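Local coordinates for protein ppBat (Bacteroides thetaiotaomicron VPI-5482, PDB 3CNE) that binds flavins such as lumichrome, riboflavin, FMN and FAD as a homodimer, and may store them rather than act as a protease, at the interface of chains A and B. Residues are numbered along the deposited sequence; one frame, centred on the assembly and turned at random. Chains: chain A/B, Putative protease I.

Contact 1: the interface of chains A and B. Residues chain A 19-20, 23, 27; chain B 14-16, 160.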
ATOM      1  N   PHE A  19      -2.406  -2.984  -1.237  1.00 20.75           N
ATOM      2  CA  PHE A  19      -2.611  -1.975  -2.252  1.00 20.99           C
ATOM      3  C   PHE A  19      -1.844  -2.174  -3.559  1.00 21.07           C
ATOM      4  O   PHE A  19      -2.287  -1.715  -4.603  1.00 20.32           O
ATOM      5  CB  PHE A  19      -2.472  -0.571  -1.666  1.00 20.91           C
ATOM      6  CG  PHE A  19      -3.658  -0.199  -0.855  1.00 22.46           C
ATOM      7  CD1 PHE A  19      -3.653  -0.367   0.513  1.00 22.52           C
ATOM      8  CD2 PHE A  19      -4.835   0.216  -1.485  1.00 21.68           C
ATOM      9  CE1 PHE A  19      -4.780  -0.040   1.285  1.00 25.13           C
ATOM     10  CE2 PHE A  19      -5.955   0.520  -0.727  1.00 20.38           C
ATOM     11  CZ  PHE A  19      -5.928   0.385   0.648  1.00 22.10           C
ATOM     12  N   GLN A  20      -0.709  -2.854  -3.496  1.00 20.75           N
ATOM     13  CA  GLN A  20      -0.075  -3.325  -4.737  1.00 22.37           C
ATOM     14  C   GLN A  20      -1.051  -4.148  -5.571  1.00 21.87           C
ATOM     15  O   GLN A  20      -1.172  -3.926  -6.765  1.00 22.51           O
ATOM     16  CB  GLN A  20       1.171  -4.160  -4.428  1.00 22.47           C
ATOM     17  CG  GLN A  20       2.380  -3.325  -4.068  1.00 23.14           C
ATOM     18  CD  GLN A  20       3.622  -4.183  -4.025  1.00 25.78           C
ATOM     19  OE1 GLN A  20       4.156  -4.570  -5.078  1.00 25.50           O
ATOM     20  NE2 GLN A  20       4.060  -4.537  -2.819  1.00 22.27           N
ATOM     21  N   GLU A  23      -4.318  -1.562  -6.460  1.00 24.38           N
ATOM     22  CA  GLU A  23      -3.987  -0.592  -7.488  1.00 25.90           C
ATOM     23  C   GLU A  23      -3.882  -1.261  -8.840  1.00 25.48           C
ATOM     24  O   GLU A  23      -4.453  -0.775  -9.844  1.00 26.07           O
ATOM     25  CB  GLU A  23      -2.684   0.119  -7.182  1.00 27.06           C
ATOM     26  CG  GLU A  23      -2.348   1.147  -8.245  1.00 31.05           C
ATOM     27  CD  GLU A  23      -0.960   1.607  -8.153  1.00 36.33           C
ATOM     28  OE1 GLU A  23      -0.058   0.742  -8.048  1.00 42.37           O
ATOM     29  OE2 GLU A  23      -0.770   2.839  -8.168  1.00 39.29           O
ATOM     30  N   GLU A  27      -6.404  -0.293 -11.863  1.00 26.07           N
ATOM     31  CA  GLU A  27      -5.840   0.341 -13.048  1.00 28.14           C
ATOM     32  C   GLU A  27      -5.960  -0.545 -14.276  1.00 26.95           C
ATOM     33  O   GLU A  27      -5.930  -0.039 -15.392  1.00 27.05           O
ATOM     34  CB  GLU A  27      -4.393   0.816 -12.801  1.00 28.14           C
ATOM     35  CG  GLU A  27      -4.360   1.998 -11.796  1.00 31.77           C
ATOM     36  CD  GLU A  27      -2.984   2.612 -11.551  1.00 33.50           C
ATOM     37  OE1 GLU A  27      -1.958   1.971 -11.899  1.00 38.99           O
ATOM     38  OE2 GLU A  27      -2.939   3.737 -10.966  1.00 37.93           O
TER
ATOM     39  N   ASN B  14      -3.520   7.657  -3.434  1.00 19.04           N
ATOM     40  CA  ASN B  14      -3.038   6.380  -3.968  1.00 19.29           C
ATOM     41  C   ASN B  14      -2.499   5.521  -2.807  1.00 19.49           C
ATOM     42  O   ASN B  14      -1.474   5.838  -2.207  1.00 18.59           O
ATOM     43  CB  ASN B  14      -2.000   6.591  -5.073  1.00 18.88           C
ATOM     44  CG  ASN B  14      -1.575   5.265  -5.715  1.00 21.67           C
ATOM     45  OD1 ASN B  14      -1.138   4.344  -5.017  1.00 22.48           O
ATOM     46  ND2 ASN B  14      -1.690   5.173  -7.038  1.00 21.54           N
ATOM     47  N   GLY B  15      -3.214   4.428  -2.516  1.00 19.17           N
ATOM     48  CA  GLY B  15      -2.936   3.607  -1.344  1.00 19.75           C
ATOM     49  C   GLY B  15      -1.634   2.855  -1.530  1.00 20.45           C
ATOM     50  O   GLY B  15      -0.966   2.568  -0.573  1.00 20.22           O
ATOM     51  N   CYS B  16      -1.299   2.486  -2.769  1.00 21.51           N
ATOM     52  CA  CYS B  16      -0.037   1.795  -3.026  1.00 22.33           C
ATOM     53  C   CYS B  16       1.156   2.717  -2.685  1.00 21.55           C
ATOM     54  O   CYS B  16       2.107   2.293  -2.037  1.00 22.47           O
ATOM     55  CB  CYS B  16       0.061   1.290  -4.484  1.00 22.68           C
ATOM     56  SG  CYS B  16       1.642   0.471  -4.750  1.00 26.75           S
ATOM     57  N   GLU B 160       4.403   6.069  -7.984  1.00 27.07           N
ATOM     58  CA  GLU B 160       4.322   4.949  -7.023  1.00 28.31           C
ATOM     59  C   GLU B 160       5.200   3.790  -7.438  1.00 28.24           C
ATOM     60  O   GLU B 160       5.754   3.109  -6.585  1.00 27.95           O
ATOM     61  CB  GLU B 160       2.880   4.424  -6.849  1.00 28.86           C
ATOM     62  CG  GLU B 160       1.780   5.483  -6.987  1.00 34.01           C
ATOM     63  CD  GLU B 160       1.293   5.650  -8.418  1.00 34.99           C
ATOM     64  OE1 GLU B 160       1.114   6.800  -8.884  1.00 39.43           O
ATOM     65  OE2 GLU B 160       1.073   4.627  -9.102  1.00 40.10           O
TER
HETATM   66  O   HOH W   1      -2.213   6.554  -9.805  1.00 35.91           O
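A:Glu23 meets B:Asn14 and B:Glu160 at the end of an extended side chain, and the site illustrates how a helix can set an acid against the start of its symmetry mate. With CG anti to the backbone N (chi1 -179°), the carboxylate is carried across to chain B. B:Asn14 ND2 donates to A:Glu23 OE2 over 2.8 Å, nearly straight at 172°; it comes from the anti side, tilted 27° from the carboxylate plane, while the acceptor stays in the amide plane. The same OE2 lies 2.7 Å from B:Glu160 OE2, which would fit a hydrogen bond if one of the two carries a proton, something the coordinates do not show. An alanine at A:Glu23 would probably leave the B:Asn14 amide without this acceptor and B:Glu160 without its carboxyl partner. Packing is tight on the helix side, where A:Phe19 CB sits 3.5 Å from B:Cys16 N and B:Gly15 CA lies over the rim of one ring face. B:Cys16 CB and SG rest against A:Glu23 OE1. The other side is looser and wet: water 1 links A:Glu27 OE2 to B:Asn14 ND2, 3.1 Å from each. The patch joins the partner-facing flank of helix 15-27 of chain A to the N-terminal end of the same helix in chain B, beside 3-10 helix 160-165 of chain B.

Contact 2: the interface of chains A and B. Residues chain A 19, 22, 34, 51-53; chain B 19, 45, 47, 49-51.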
ATOM      1  N   PHE A  19      -2.406  -2.984  -1.237  1.00 20.75           N
ATOM      2  CA  PHE A  19      -2.611  -1.975  -2.252  1.00 20.99           C
ATOM      3  C   PHE A  19      -1.844  -2.174  -3.559  1.00 21.07           C
ATOM      4  O   PHE A  19      -2.287  -1.715  -4.603  1.00 20.32           O
ATOM      5  CB  PHE A  19      -2.472  -0.571  -1.666  1.00 20.91           C
ATOM      6  CG  PHE A  19      -3.658  -0.199  -0.855  1.00 22.46           C
ATOM      7  CD1 PHE A  19      -3.653  -0.367   0.513  1.00 22.52           C
ATOM      8  CD2 PHE A  19      -4.835   0.216  -1.485  1.00 21.68           C
ATOM      9  CE1 PHE A  19      -4.780  -0.040   1.285  1.00 25.13           C
ATOM     10  CE2 PHE A  19      -5.955   0.520  -0.727  1.00 20.38           C
ATOM     11  CZ  PHE A  19      -5.928   0.385   0.648  1.00 22.10           C
ATOM     12  N   LEU A  22      -4.459  -4.037  -5.179  1.00 21.77           N
ATOM     13  CA  LEU A  22      -5.688  -3.303  -5.470  1.00 21.82           C
ATOM     14  C   LEU A  22      -5.463  -2.240  -6.519  1.00 23.28           C
ATOM     15  O   LEU A  22      -6.325  -2.031  -7.370  1.00 24.21           O
ATOM     16  CB  LEU A  22      -6.335  -2.725  -4.213  1.00 21.36           C
ATOM     17  CG  LEU A  22      -6.628  -3.722  -3.084  1.00 19.42           C
ATOM     18  CD1 LEU A  22      -7.407  -3.030  -1.977  1.00 21.36           C
ATOM     19  CD2 LEU A  22      -7.367  -4.983  -3.582  1.00 18.40           C
ATOM     20  N   VAL A  34     -13.183  -7.012  -1.445  1.00 23.17           N
ATOM     21  CA  VAL A  34     -12.235  -7.210  -0.360  1.00 23.38           C
ATOM     22  C   VAL A  34     -12.992  -7.665   0.896  1.00 23.40           C
ATOM     23  O   VAL A  34     -13.903  -6.961   1.366  1.00 23.33           O
ATOM     24  CB  VAL A  34     -11.372  -5.918  -0.066  1.00 23.25           C
ATOM     25  CG1 VAL A  34     -10.288  -6.231   0.966  1.00 23.24           C
ATOM     26  CG2 VAL A  34     -10.721  -5.351  -1.356  1.00 22.61           C
ATOM     27  N   LEU A  51      -8.694   0.468   7.769  1.00 25.62           N
ATOM     28  CA  LEU A  51      -9.406   0.259   6.522  1.00 25.42           C
ATOM     29  C   LEU A  51     -10.798  -0.289   6.805  1.00 24.98           C
ATOM     30  O   LEU A  51     -10.980  -1.132   7.673  1.00 24.47           O
ATOM     31  CB  LEU A  51      -8.663  -0.737   5.616  1.00 25.74           C
ATOM     32  CG  LEU A  51      -7.210  -0.428   5.230  1.00 27.11           C
ATOM     33  CD1 LEU A  51      -6.676  -1.603   4.449  1.00 26.05           C
ATOM     34  CD2 LEU A  51      -7.138   0.830   4.381  1.00 27.20           C
ATOM     35  N   ILE A  52     -11.781   0.208   6.069  1.00 25.36           N
ATOM     36  CA  ILE A  52     -13.108  -0.419   6.060  1.00 25.61           C
ATOM     37  C   ILE A  52     -13.238  -1.085   4.692  1.00 24.68           C
ATOM     38  O   ILE A  52     -13.264  -0.419   3.659  1.00 25.86           O
ATOM     39  CB  ILE A  52     -14.230   0.583   6.362  1.00 25.66           C
ATOM     40  CG1 ILE A  52     -13.883   1.364   7.658  1.00 26.59           C
ATOM     41  CG2 ILE A  52     -15.598  -0.158   6.491  1.00 26.90           C
ATOM     42  CD1 ILE A  52     -15.017   2.307   8.187  1.00 27.56           C
ATOM     43  N   VAL A  53     -13.273  -2.407   4.691  1.00 23.67           N
ATOM     44  CA  VAL A  53     -13.279  -3.171   3.438  1.00 22.82           C
ATOM     45  C   VAL A  53     -14.744  -3.474   3.053  1.00 23.41           C
ATOM     46  O   VAL A  53     -15.646  -2.863   3.626  1.00 22.52           O
ATOM     47  CB  VAL A  53     -12.368  -4.409   3.503  1.00 22.67           C
ATOM     48  CG1 VAL A  53     -10.913  -4.006   3.864  1.00 22.45           C
ATOM     49  CG2 VAL A  53     -12.914  -5.469   4.518  1.00 22.03           C
TER
ATOM     50  N   PHE B  19       1.051   3.279   1.414  1.00 18.68           N
ATOM     51  CA  PHE B  19       1.535   2.217   2.273  1.00 17.95           C
ATOM     52  C   PHE B  19       2.960   1.774   2.031  1.00 18.38           C
ATOM     53  O   PHE B  19       3.559   1.149   2.881  1.00 16.26           O
ATOM     54  CB  PHE B  19       0.536   1.070   2.350  1.00 18.64           C
ATOM     55  CG  PHE B  19      -0.669   1.449   3.162  1.00 20.27           C
ATOM     56  CD1 PHE B  19      -0.620   1.388   4.557  1.00 18.61           C
ATOM     57  CD2 PHE B  19      -1.798   1.947   2.547  1.00 21.39           C
ATOM     58  CE1 PHE B  19      -1.694   1.793   5.330  1.00 21.03           C
ATOM     59  CE2 PHE B  19      -2.919   2.342   3.314  1.00 22.07           C
ATOM     60  CZ  PHE B  19      -2.867   2.276   4.685  1.00 21.37           C
ATOM     61  N   THR B  45      -9.219   5.807  -0.705  1.00 21.33           N
ATOM     62  CA  THR B  45      -8.167   5.588  -1.685  1.00 21.34           C
ATOM     63  C   THR B  45      -8.694   5.805  -3.105  1.00 21.98           C
ATOM     64  O   THR B  45      -9.910   5.886  -3.324  1.00 20.11           O
ATOM     65  CB  THR B  45      -7.531   4.207  -1.529  1.00 22.37           C
ATOM     66  OG1 THR B  45      -8.473   3.194  -1.892  1.00 22.69           O
ATOM     67  CG2 THR B  45      -7.069   4.008  -0.065  1.00 19.87           C
ATOM     68  N   SER B  47      -8.827   3.794  -5.365  1.00 26.48           N
ATOM     69  CA  SER B  47      -9.563   2.603  -5.765  1.00 27.99           C
ATOM     70  C   SER B  47     -10.864   2.445  -4.986  1.00 28.58           C
ATOM     71  O   SER B  47     -11.550   1.444  -5.143  1.00 30.11           O
ATOM     72  CB  SER B  47      -8.684   1.360  -5.634  1.00 27.01           C
ATOM     73  OG  SER B  47      -8.215   1.182  -4.307  1.00 29.58           O
HETATM   74  N   MSE B  49     -11.479   2.505  -1.522  1.00 27.54           N
HETATM   75  CA  MSE B  49     -11.530   1.988  -0.167  1.00 30.31           C
HETATM   76  C   MSE B  49     -11.580   3.082   0.908  1.00 26.78           C
HETATM   77  O   MSE B  49     -10.873   4.070   0.822  1.00 24.26           O
HETATM   78  CB  MSE B  49     -10.336   1.133   0.114  1.00 29.02           C
HETATM   79  CG  MSE B  49     -10.442   0.536   1.477  1.00 34.31           C
HETATM   80 SE   MSE B  49      -9.459  -1.084   1.507  1.00 47.16          SE
HETATM   81  CE  MSE B  49     -10.669  -2.103   0.315  1.00 35.08           C
ATOM     82  N   VAL B  50     -12.406   2.878   1.928  1.00 25.93           N
ATOM     83  CA  VAL B  50     -12.422   3.766   3.101  1.00 25.10           C
ATOM     84  C   VAL B  50     -11.161   3.588   3.946  1.00 24.54           C
ATOM     85  O   VAL B  50     -10.818   2.485   4.352  1.00 24.38           O
ATOM     86  CB  VAL B  50     -13.699   3.566   3.945  1.00 24.80           C
ATOM     87  CG1 VAL B  50     -13.651   4.413   5.203  1.00 26.02           C
ATOM     88  CG2 VAL B  50     -14.939   3.949   3.104  1.00 26.42           C
ATOM     89  N   LEU B  51     -10.497   4.715   4.218  1.00 24.34           N
ATOM     90  CA  LEU B  51      -9.234   4.776   4.901  1.00 23.64           C
ATOM     91  C   LEU B  51      -9.349   5.867   5.982  1.00 23.84           C
ATOM     92  O   LEU B  51      -9.743   6.995   5.697  1.00 24.53           O
ATOM     93  CB  LEU B  51      -8.139   5.154   3.894  1.00 23.48           C
ATOM     94  CG  LEU B  51      -6.768   5.519   4.456  1.00 22.68           C
ATOM     95  CD1 LEU B  51      -6.153   4.353   5.278  1.00 20.27           C
ATOM     96  CD2 LEU B  51      -5.826   5.934   3.338  1.00 24.04           C
TER
HETATM   97  O   HOH W   2     -14.318   0.665   1.569  1.00 30.23           O
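B:Thr45, whose CG2 meets the A:Phe19 ring, has its OG1 gripped within its own loop: B:Met49 N donates to this hydroxyl over 3.1 Å, and B:Ser47 OG is hydrogen-bonded to it at 3.2 Å. The hydroxyl lies between the backbone N and carbonyl carbon (chi1 68°), which turns CG2 outward, tip to tip with the ring and 3.7 Å from A:Phe19 CE2. The bracing is likely to hold the loop in shape for the partner. B:Met49, a selenomethionine, reaches across the interface with CG anti to its backbone N (chi1 -176°); SE lies near A:Phe19 CZ and A:Val53 CG1, while the chain bends at its end to bring CE 3.7 Å from A:Val34 CG2, with A:Leu22 CD1 nearby. The A:Phe19 and B:Phe19 rings meet along their CD1/CE1 and CD2/CE2 sides, 3.6 Å between A:Phe19 CD1 and B:Phe19 CD2, and A:Leu51 CD2 lies at the edge of the A:Phe19 ring, in its plane. Beyond this core, A:Ile52 N donates to B:Val50 O over 3.0 Å, and water 2 joins A:Ile52 O to B:Val50 N. A:Ile52 CB packs alongside B:Val50 CB, 3.9 Å away, the two side chains running parallel. The antiparallel pairing of strands 50-52 and the apolar core beside it tie the two subunits of the homodimer together.

Contact 3: the interface of chains A and B. Residues chain A 15-16, 45, 47, 49; chain B 19, 22, 26, 32, 34.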
ATOM      1  N   GLY A  15      -0.415  -3.312   4.454  1.00 18.49           N
ATOM      2  CA  GLY A  15      -1.074  -2.417   3.517  1.00 18.98           C
ATOM      3  C   GLY A  15      -0.269  -2.218   2.249  1.00 19.58           C
ATOM      4  O   GLY A  15      -0.841  -1.919   1.218  1.00 19.86           O
ATOM      5  N   CYS A  16       1.054  -2.326   2.346  1.00 20.38           N
ATOM      6  CA  CYS A  16       1.884  -2.226   1.188  1.00 21.73           C
ATOM      7  C   CYS A  16       1.541  -3.392   0.235  1.00 21.46           C
ATOM      8  O   CYS A  16       1.281  -3.154  -0.940  1.00 21.87           O
ATOM      9  CB  CYS A  16       3.384  -2.223   1.560  1.00 22.28           C
ATOM     10  SG  CYS A  16       4.422  -2.116   0.056  1.00 24.13           S
ATOM     11  N   THR A  45      -4.039  -1.858   9.484  1.00 20.32           N
ATOM     12  CA  THR A  45      -2.846  -2.256   8.757  1.00 18.98           C
ATOM     13  C   THR A  45      -1.783  -2.486   9.800  1.00 19.73           C
ATOM     14  O   THR A  45      -1.917  -1.999  10.932  1.00 20.70           O
ATOM     15  CB  THR A  45      -2.401  -1.202   7.769  1.00 17.91           C
ATOM     16  OG1 THR A  45      -2.129   0.046   8.447  1.00 16.98           O
ATOM     17  CG2 THR A  45      -3.565  -0.960   6.746  1.00 18.30           C
ATOM     18  N   SER A  47       0.820  -0.988   9.913  1.00 21.98           N
ATOM     19  CA  SER A  47       1.260   0.408  10.173  1.00 22.18           C
ATOM     20  C   SER A  47       0.280   1.255  10.998  1.00 21.70           C
ATOM     21  O   SER A  47       0.566   2.420  11.337  1.00 22.00           O
ATOM     22  CB  SER A  47       1.605   1.079   8.849  1.00 22.30           C
ATOM     23  OG  SER A  47       0.560   0.978   7.883  1.00 23.95           O
HETATM   24  N   MSE A  49      -3.060   2.061  10.333  1.00 21.20           N
HETATM   25  CA  MSE A  49      -4.176   2.785   9.717  1.00 21.23           C
HETATM   26  C   MSE A  49      -5.420   1.903   9.850  1.00 21.44           C
HETATM   27  O   MSE A  49      -5.305   0.724  10.068  1.00 21.97           O
HETATM   28  CB  MSE A  49      -3.915   3.125   8.229  1.00 20.85           C
HETATM   29  CG  MSE A  49      -2.698   3.994   7.952  1.00 20.00           C
HETATM   30 SE   MSE A  49      -2.807   5.745   8.914  1.00 35.35          SE
HETATM   31  CE  MSE A  49      -1.464   5.257  10.299  1.00 24.44           C
TER
ATOM     32  N   PHE B  19       1.051   3.279   1.414  1.00 18.68           N
ATOM     33  CA  PHE B  19       1.535   2.217   2.273  1.00 17.95           C
ATOM     34  C   PHE B  19       2.960   1.774   2.031  1.00 18.38           C
ATOM     35  O   PHE B  19       3.559   1.149   2.881  1.00 16.26           O
ATOM     36  CB  PHE B  19       0.536   1.070   2.350  1.00 18.64           C
ATOM     37  CG  PHE B  19      -0.669   1.449   3.162  1.00 20.27           C
ATOM     38  CD1 PHE B  19      -0.620   1.388   4.557  1.00 18.61           C
ATOM     39  CD2 PHE B  19      -1.798   1.947   2.547  1.00 21.39           C
ATOM     40  CE1 PHE B  19      -1.694   1.793   5.330  1.00 21.03           C
ATOM     41  CE2 PHE B  19      -2.919   2.342   3.314  1.00 22.07           C
ATOM     42  CZ  PHE B  19      -2.867   2.276   4.685  1.00 21.37           C
ATOM     43  N   LEU B  22       4.416   4.094   4.677  1.00 17.84           N
ATOM     44  CA  LEU B  22       4.080   3.747   6.057  1.00 17.75           C
ATOM     45  C   LEU B  22       4.655   2.422   6.483  1.00 18.87           C
ATOM     46  O   LEU B  22       5.063   2.242   7.643  1.00 18.44           O
ATOM     47  CB  LEU B  22       2.570   3.729   6.259  1.00 16.75           C
ATOM     48  CG  LEU B  22       1.792   4.984   5.924  1.00 18.31           C
ATOM     49  CD1 LEU B  22       0.348   4.769   6.321  1.00 18.51           C
ATOM     50  CD2 LEU B  22       2.442   6.233   6.636  1.00 19.66           C
ATOM     51  N   PHE B  26       7.173   1.915   9.569  1.00 21.83           N
ATOM     52  CA  PHE B  26       6.852   0.980  10.640  1.00 21.87           C
ATOM     53  C   PHE B  26       7.903  -0.119  10.791  1.00 22.04           C
ATOM     54  O   PHE B  26       8.354  -0.386  11.897  1.00 21.17           O
ATOM     55  CB  PHE B  26       5.447   0.381  10.462  1.00 21.60           C
ATOM     56  CG  PHE B  26       5.146  -0.741  11.425  1.00 21.09           C
ATOM     57  CD1 PHE B  26       4.933  -0.480  12.768  1.00 22.90           C
ATOM     58  CD2 PHE B  26       5.089  -2.070  10.979  1.00 22.92           C
ATOM     59  CE1 PHE B  26       4.661  -1.518  13.668  1.00 21.32           C
ATOM     60  CE2 PHE B  26       4.827  -3.126  11.888  1.00 22.73           C
ATOM     61  CZ  PHE B  26       4.614  -2.836  13.218  1.00 23.97           C
ATOM     62  N   TYR B  32       5.650   8.271  12.735  1.00 18.99           N
ATOM     63  CA  TYR B  32       4.925   9.038  11.722  1.00 19.57           C
ATOM     64  C   TYR B  32       3.548   9.307  12.236  1.00 20.45           C
ATOM     65  O   TYR B  32       3.035   8.566  13.090  1.00 20.91           O
ATOM     66  CB  TYR B  32       4.860   8.279  10.355  1.00 19.93           C
ATOM     67  CG  TYR B  32       4.440   6.833  10.533  1.00 21.12           C
ATOM     68  CD1 TYR B  32       3.109   6.470  10.476  1.00 19.87           C
ATOM     69  CD2 TYR B  32       5.381   5.852  10.864  1.00 23.13           C
ATOM     70  CE1 TYR B  32       2.725   5.131  10.686  1.00 23.36           C
ATOM     71  CE2 TYR B  32       5.000   4.529  11.075  1.00 21.39           C
ATOM     72  CZ  TYR B  32       3.681   4.189  11.007  1.00 21.15           C
ATOM     73  OH  TYR B  32       3.315   2.900  11.281  1.00 21.05           O
ATOM     74  N   VAL B  34      -0.227  10.499  10.306  1.00 19.96           N
ATOM     75  CA  VAL B  34      -0.779  10.645   8.982  1.00 20.63           C
ATOM     76  C   VAL B  34      -1.955  11.582   9.013  1.00 21.74           C
ATOM     77  O   VAL B  34      -2.982  11.303   9.675  1.00 20.89           O
ATOM     78  CB  VAL B  34      -1.194   9.268   8.395  1.00 20.23           C
ATOM     79  CG1 VAL B  34      -1.680   9.428   6.964  1.00 20.53           C
ATOM     80  CG2 VAL B  34      -0.006   8.265   8.535  1.00 19.89           C
TER
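The loop between strands 42-44 and 50-52 of chain A lies against helix 15-27 and strand 31-36 of chain B, an example of a loop docking by a backbone carbonyl as well as by its side chains. B:Tyr32 OH donates to A:Ser47 O over 2.8 Å; the phenol comes in well off the C=O direction, at 112° and tilted 19° from the carbonyl plane, and A:Ser47 O lies at the edge of the B:Tyr32 ring, in its plane. A:Ser47 OG comes to the edge of the B:Phe19 ring, in its plane and 3.5 Å from CE1, while it is hydrogen-bonded to A:Thr45 OG1 at 2.9 Å. That threonine hydroxyl also accepts from A:Met49 N, so the loop is braced on itself. In A:Met49, a selenomethionine, CG is anti to the carbonyl carbon (chi1 -60°); this torsion puts CG against B:Leu22 CD1, 3.5 Å away and at about a right angle, and two further bends bring SE and CE to B:Val34 CG2. Elsewhere on the same phenylalanine, B:Phe19 CB rests 3.4 Å from A:Gly15 C, at the start of the A helix. Together these contacts seat the loop of one subunit on the helix and strand of the other and help to hold the homodimer together.

All three contacts belong to one two-fold interface, so each has a twin with the chains exchanged. Contact 1 and contact 2 lie about 9 Å apart between the centres of their C-alpha atoms and share A:Phe19; contact 2 and contact 3 are about 12 Å apart and share B:Phe19; contact 1 and contact 3 stand about 13 Å apart. Helix 15-27 runs through all of them, and its phenylalanine passes from the packing at the partner's helix start to the apolar, strand-paired middle. Contact 2 and contact 3 use the same loop from opposite chains, with A:Met49 and B:Met49 bent differently, so the symmetry is close but not exact in detail.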